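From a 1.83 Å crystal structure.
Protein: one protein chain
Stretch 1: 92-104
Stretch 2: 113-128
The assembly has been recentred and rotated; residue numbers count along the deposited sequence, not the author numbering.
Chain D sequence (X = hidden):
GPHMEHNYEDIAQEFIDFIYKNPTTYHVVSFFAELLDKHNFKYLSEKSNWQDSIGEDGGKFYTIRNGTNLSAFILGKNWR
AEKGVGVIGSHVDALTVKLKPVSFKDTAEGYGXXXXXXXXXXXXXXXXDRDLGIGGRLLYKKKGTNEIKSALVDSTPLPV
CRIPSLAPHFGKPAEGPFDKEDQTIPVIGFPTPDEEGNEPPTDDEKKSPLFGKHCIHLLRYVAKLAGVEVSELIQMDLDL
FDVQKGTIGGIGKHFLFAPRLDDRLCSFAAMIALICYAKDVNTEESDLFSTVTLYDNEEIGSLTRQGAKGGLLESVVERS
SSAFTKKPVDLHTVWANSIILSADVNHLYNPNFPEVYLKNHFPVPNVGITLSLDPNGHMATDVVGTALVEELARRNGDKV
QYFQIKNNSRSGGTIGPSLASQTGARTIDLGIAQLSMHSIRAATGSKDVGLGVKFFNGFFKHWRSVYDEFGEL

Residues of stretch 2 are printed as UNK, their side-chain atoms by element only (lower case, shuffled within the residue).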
# COMPACT_ATOMS: atom_id res chain seq x y z
N VAL D 92 39.38 22.00 -13.11
CA VAL D 92 39.95 21.04 -14.03
C VAL D 92 39.67 19.59 -13.69
O VAL D 92 40.06 18.70 -14.44
CB VAL D 92 41.48 21.24 -14.18
CG1 VAL D 92 41.75 22.48 -15.02
CG2 VAL D 92 42.12 21.38 -12.81
N ASP D 93 39.03 19.34 -12.56
CA ASP D 93 38.70 17.96 -12.22
C ASP D 93 37.40 17.66 -12.97
O ASP D 93 36.62 18.56 -13.26
CB ASP D 93 38.48 17.77 -10.71
CG ASP D 93 37.33 18.60 -10.16
OD1 ASP D 93 36.48 18.03 -9.43
OD2 ASP D 93 37.27 19.82 -10.45
N ALA D 94 37.21 16.39 -13.33
CA ALA D 94 35.99 15.98 -14.02
C ALA D 94 35.55 14.65 -13.44
O ALA D 94 36.36 13.92 -12.87
CB ALA D 94 36.26 15.84 -15.51
N LEU D 95 34.26 14.33 -13.58
CA LEU D 95 33.77 13.06 -13.07
C LEU D 95 34.62 11.95 -13.65
O LEU D 95 34.94 11.95 -14.85
CB LEU D 95 32.30 12.86 -13.47
CG LEU D 95 31.28 13.15 -12.37
CD1 LEU D 95 31.39 14.61 -11.94
CD2 LEU D 95 29.87 12.85 -12.88
N THR D 96 35.00 10.99 -12.81
CA THR D 96 35.82 9.89 -13.27
C THR D 96 35.68 8.70 -12.34
O THR D 96 34.80 8.67 -11.47
CB THR D 96 37.31 10.33 -13.37
OG1 THR D 96 38.07 9.31 -14.03
CG2 THR D 96 37.90 10.58 -11.99
N VAL D 97 36.54 7.71 -12.54
CA VAL D 97 36.55 6.50 -11.71
C VAL D 97 37.98 6.35 -11.21
O VAL D 97 38.92 6.41 -12.00
CB VAL D 97 36.13 5.26 -12.54
CG1 VAL D 97 36.30 4.00 -11.72
CG2 VAL D 97 34.68 5.41 -12.98
N LYS D 98 38.13 6.17 -9.91
CA LYS D 98 39.46 6.06 -9.29
C LYS D 98 39.79 4.65 -8.84
O LYS D 98 38.95 3.97 -8.25
CB LYS D 98 39.53 6.97 -8.06
CG LYS D 98 39.40 8.46 -8.33
CD LYS D 98 40.67 9.00 -8.94
CE LYS D 98 40.69 10.52 -8.97
NZ LYS D 98 42.01 11.00 -9.46
N LEU D 99 41.01 4.19 -9.11
CA LEU D 99 41.39 2.87 -8.63
C LEU D 99 41.45 3.01 -7.11
O LEU D 99 41.85 4.06 -6.60
CB LEU D 99 42.78 2.46 -9.14
CG LEU D 99 42.80 1.54 -10.36
CD1 LEU D 99 42.30 2.30 -11.58
CD2 LEU D 99 44.22 1.04 -10.59
N LYS D 100 41.03 1.98 -6.39
CA LYS D 100 41.06 2.03 -4.94
C LYS D 100 42.50 1.88 -4.44
O LYS D 100 43.37 1.45 -5.20
CB LYS D 100 40.18 0.92 -4.36
CG LYS D 100 38.69 1.26 -4.39
CD LYS D 100 37.82 0.05 -4.08
CE LYS D 100 36.35 0.45 -3.95
NZ LYS D 100 35.47 -0.68 -4.40
N PRO D 101 42.77 2.27 -3.18
CA PRO D 101 44.11 2.16 -2.60
C PRO D 101 44.68 0.77 -2.86
O PRO D 101 45.87 0.59 -3.11
CB PRO D 101 43.86 2.44 -1.12
CG PRO D 101 42.79 3.49 -1.19
CD PRO D 101 41.85 2.93 -2.25
N VAL D 102 43.80 -0.22 -2.78
CA VAL D 102 44.16 -1.61 -3.08
C VAL D 102 43.15 -1.99 -4.16
O VAL D 102 41.98 -2.20 -3.86
CB VAL D 102 43.98 -2.54 -1.85
CG1 VAL D 102 44.27 -3.98 -2.26
CG2 VAL D 102 44.90 -2.12 -0.72
N SER D 103 43.60 -2.04 -5.41
CA SER D 103 42.70 -2.38 -6.51
C SER D 103 42.66 -3.87 -6.77
O SER D 103 41.86 -4.34 -7.58
CB SER D 103 43.14 -1.67 -7.79
OG SER D 103 44.31 -2.27 -8.33
N PHE D 104 43.51 -4.61 -6.07
CA PHE D 104 43.58 -6.06 -6.26
C PHE D 104 42.29 -6.80 -5.97
O PHE D 104 41.61 -6.55 -4.98
CB PHE D 104 44.71 -6.64 -5.40
CG PHE D 104 44.95 -8.11 -5.63
CD1 PHE D 104 44.11 -9.07 -5.07
CD2 PHE D 104 46.00 -8.54 -6.44
CE1 PHE D 104 44.30 -10.43 -5.32
CE2 PHE D 104 46.20 -9.89 -6.70
CZ PHE D 104 45.35 -10.84 -6.13
N UNK D 113 39.66 -8.44 -12.67
CA UNK D 113 38.91 -7.21 -12.42
C UNK D 113 39.74 -6.33 -11.48
O UNK D 113 40.65 -6.82 -10.82
c UNK D 113 37.57 -7.52 -11.75
n UNK D 113 35.47 -9.43 -10.71
c UNK D 113 36.60 -8.32 -12.61
c UNK D 113 34.50 -9.72 -9.84
n UNK D 113 33.28 -9.22 -10.01
c UNK D 113 35.29 -8.57 -11.88
n UNK D 113 34.75 -10.51 -8.80
N UNK D 114 39.42 -5.04 -11.43
CA UNK D 114 40.12 -4.14 -10.52
C UNK D 114 39.10 -3.40 -9.67
O UNK D 114 38.04 -3.00 -10.16
c UNK D 114 40.99 -3.09 -11.27
c UNK D 114 42.21 -3.78 -11.88
c UNK D 114 40.17 -2.37 -12.33
c UNK D 114 40.90 -1.21 -12.99
N UNK D 115 39.42 -3.25 -8.39
CA UNK D 115 38.53 -2.55 -7.46
C UNK D 115 38.68 -1.05 -7.68
O UNK D 115 39.79 -0.52 -7.66
c UNK D 115 38.88 -2.93 -6.03
N UNK D 116 37.56 -0.37 -7.88
CA UNK D 116 37.57 1.07 -8.13
C UNK D 116 36.46 1.77 -7.36
O UNK D 116 35.58 1.13 -6.79
c UNK D 116 38.49 0.72 -10.44
c UNK D 116 36.02 0.89 -10.11
c UNK D 116 37.39 1.38 -9.63
N UNK D 117 36.51 3.10 -7.35
CA UNK D 117 35.51 3.91 -6.66
C UNK D 117 35.12 5.09 -7.55
O UNK D 117 35.93 5.57 -8.35
c UNK D 117 36.06 4.41 -5.33
N UNK D 118 33.88 5.57 -7.42
CA UNK D 118 33.45 6.70 -8.24
C UNK D 118 33.95 8.04 -7.69
O UNK D 118 34.00 8.23 -6.48
c UNK D 118 32.78 5.10 -6.55
c UNK D 118 31.71 6.16 -6.76
c UNK D 118 31.93 6.60 -8.18
N UNK D 119 34.33 8.93 -8.60
CA UNK D 119 34.75 10.28 -8.23
C UNK D 119 33.59 11.09 -8.79
O UNK D 119 33.52 11.33 -9.99
c UNK D 119 36.06 10.68 -8.93
c UNK D 119 36.47 14.46 -9.31
c UNK D 119 36.17 13.12 -9.58
c UNK D 119 37.37 13.82 -7.18
o UNK D 119 37.38 16.12 -7.85
c UNK D 119 37.06 12.48 -7.45
c UNK D 119 36.45 12.12 -8.65
c UNK D 119 37.07 14.80 -8.11
N UNK D 120 32.67 11.51 -7.93
CA UNK D 120 31.51 12.21 -8.42
C UNK D 120 30.50 11.14 -8.82
O UNK D 120 30.70 9.96 -8.52
N UNK D 121 29.43 11.54 -9.51
CA UNK D 121 28.40 10.58 -9.89
C UNK D 121 28.64 9.69 -11.10
O UNK D 121 27.90 9.77 -12.09
N UNK D 122 29.65 8.84 -11.03
CA UNK D 122 29.95 7.94 -12.14
C UNK D 122 29.53 6.51 -11.81
O UNK D 122 28.78 6.28 -10.85
o UNK D 122 32.21 7.54 -11.34
c UNK D 122 31.46 7.95 -12.48
c UNK D 122 31.89 9.36 -12.90
N UNK D 123 30.00 5.55 -12.60
CA UNK D 123 29.66 4.14 -12.39
C UNK D 123 28.16 3.91 -12.48
O UNK D 123 27.59 3.12 -11.73
c UNK D 123 32.07 3.05 -9.52
c UNK D 123 31.71 3.58 -10.90
c UNK D 123 30.18 3.64 -11.04
c UNK D 123 32.30 2.69 -11.98
N UNK D 124 27.51 4.63 -13.39
CA UNK D 124 26.08 4.47 -13.61
C UNK D 124 25.92 3.84 -14.99
O UNK D 124 26.90 3.37 -15.58
c UNK D 124 26.01 6.88 -14.39
n UNK D 124 25.94 8.12 -13.93
c UNK D 124 25.35 5.81 -13.55
o UNK D 124 26.58 6.60 -15.44
N UNK D 125 24.71 3.84 -15.52
CA UNK D 125 24.49 3.23 -16.82
C UNK D 125 25.23 3.87 -17.99
O UNK D 125 25.51 3.20 -18.97
c UNK D 125 20.89 1.99 -16.23
c UNK D 125 22.38 1.89 -16.45
o UNK D 125 20.47 2.71 -15.29
c UNK D 125 22.99 3.14 -17.09
o UNK D 125 20.13 1.35 -16.99
N UNK D 126 25.56 5.15 -17.88
CA UNK D 126 26.28 5.81 -18.96
C UNK D 126 27.73 5.32 -19.03
O UNK D 126 28.38 5.43 -20.06
c UNK D 126 26.24 7.33 -18.79
c UNK D 126 24.93 9.45 -18.60
c UNK D 126 24.24 7.72 -20.25
c UNK D 126 24.84 7.96 -18.88
N UNK D 127 28.22 4.76 -17.92
CA UNK D 127 29.59 4.25 -17.88
C UNK D 127 29.70 2.79 -18.29
O UNK D 127 30.80 2.24 -18.39
n UNK D 127 30.91 8.05 -16.01
c UNK D 127 34.54 6.15 -16.35
c UNK D 127 32.13 6.18 -16.27
c UNK D 127 30.74 5.82 -16.27
c UNK D 127 33.42 8.28 -16.06
c UNK D 127 30.18 4.44 -16.47
c UNK D 127 33.33 5.45 -16.39
c UNK D 127 34.57 7.54 -16.18
c UNK D 127 30.04 6.98 -16.11
c UNK D 127 32.20 7.58 -16.10
N UNK D 128 28.55 2.16 -18.54
CA UNK D 128 28.56 0.77 -18.96
C UNK D 128 28.91 0.66 -20.44
O UNK D 128 28.55 1.51 -21.24
c UNK D 128 26.61 0.03 -17.35
c UNK D 128 25.20 -0.54 -17.43
c UNK D 128 27.18 0.14 -18.77
c UNK D 128 27.51 -0.85 -16.50
O HOH W 1 35.12 -1.82 -7.33

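Position 113 carries three carbons, a nitrogen, then a carbon bearing two more nitrogens: a guanidinium, hence Arg113. Its end leads away from stretch 1, as suits a charged group. Position 114 has four carbons forked at the first, one arm two carbons long, which defines Ile114; its CD1 meets Leu99 CD1 at 4.0 Å, an apolar pairing. Position 115 has a single carbon, so Ala115. This CB points toward stretch 1 and lies 3.7 Å from Lys100 CD, while the backbone N donates to Ser103 O (2.8 Å) and the O accepts from Lys100 N (3.1 Å).

Position 116, one carbon carrying two, is Val116. Its CG2 packs 3.5 Å from Val97 CG1, and its backbone O receives a weak bond from Lys100 NZ (3.0 Å). Position 117, again one carbon, is Ala117, a small residue on the same sheet face as Lys98. Three carbons closing onto the backbone N make 118 Pro118; the ring leaves no N-H, and this position faces Val97 in a non-hydrogen-bonded pair, where none is needed.

Position 119 bears a six-carbon ring with one oxygen: Tyr119. Its OH donates to Asp93 OD1 at 2.6 Å, while its CB lies 3.6 Å from Thr96 CG2. Positions 120 and 121 lack side chains: Gly120 and Gly121. At 120 an ideal CB would clash with Leu95 CD1 at 2.8 Å and jam against the preceding carbonyl; at 121 there would be room.

Position 122, one carbon carrying an oxygen and a carbon, is Thr122: OG1 donates to Thr96 O (2.8 Å), and CG2 touches Leu95 CB (3.6 Å). Position 123, four carbons forked at the second, is Leu123, whose CD2 reaches Val97 CG2 (3.8 Å). Position 124, two carbons ending in O and N, is Asn124; 125, three carbons ending in two oxygens, is Glu125; 126, forked like 123, is Leu126. None of these three touches stretch 1. The fused rings at 127, eight carbons and one nitrogen beyond CB, give Trp127, with Val97 CG2 over one face, 3.8 Å from the six-membered ring's centroid. Position 128, four carbons forked at the second, is Leu128, out of reach.

The contact is an antiparallel strand pairing. Thr96 and Tyr119 exchange backbone bonds (Thr96 N to Tyr119 O 3.2 Å, Tyr119 N to Thr96 O 2.9 Å), as do Lys98 and Ala117 (Lys98 N to Ala117 O 2.8 Å, Ala117 N to Lys98 O 2.7 Å). Val97 settles among Val116, Leu123 and Trp127, while the Tyr119 hydroxyl anchors Asp93.

Stretch 2 113-128: RIAVAPYGGTLNELWL
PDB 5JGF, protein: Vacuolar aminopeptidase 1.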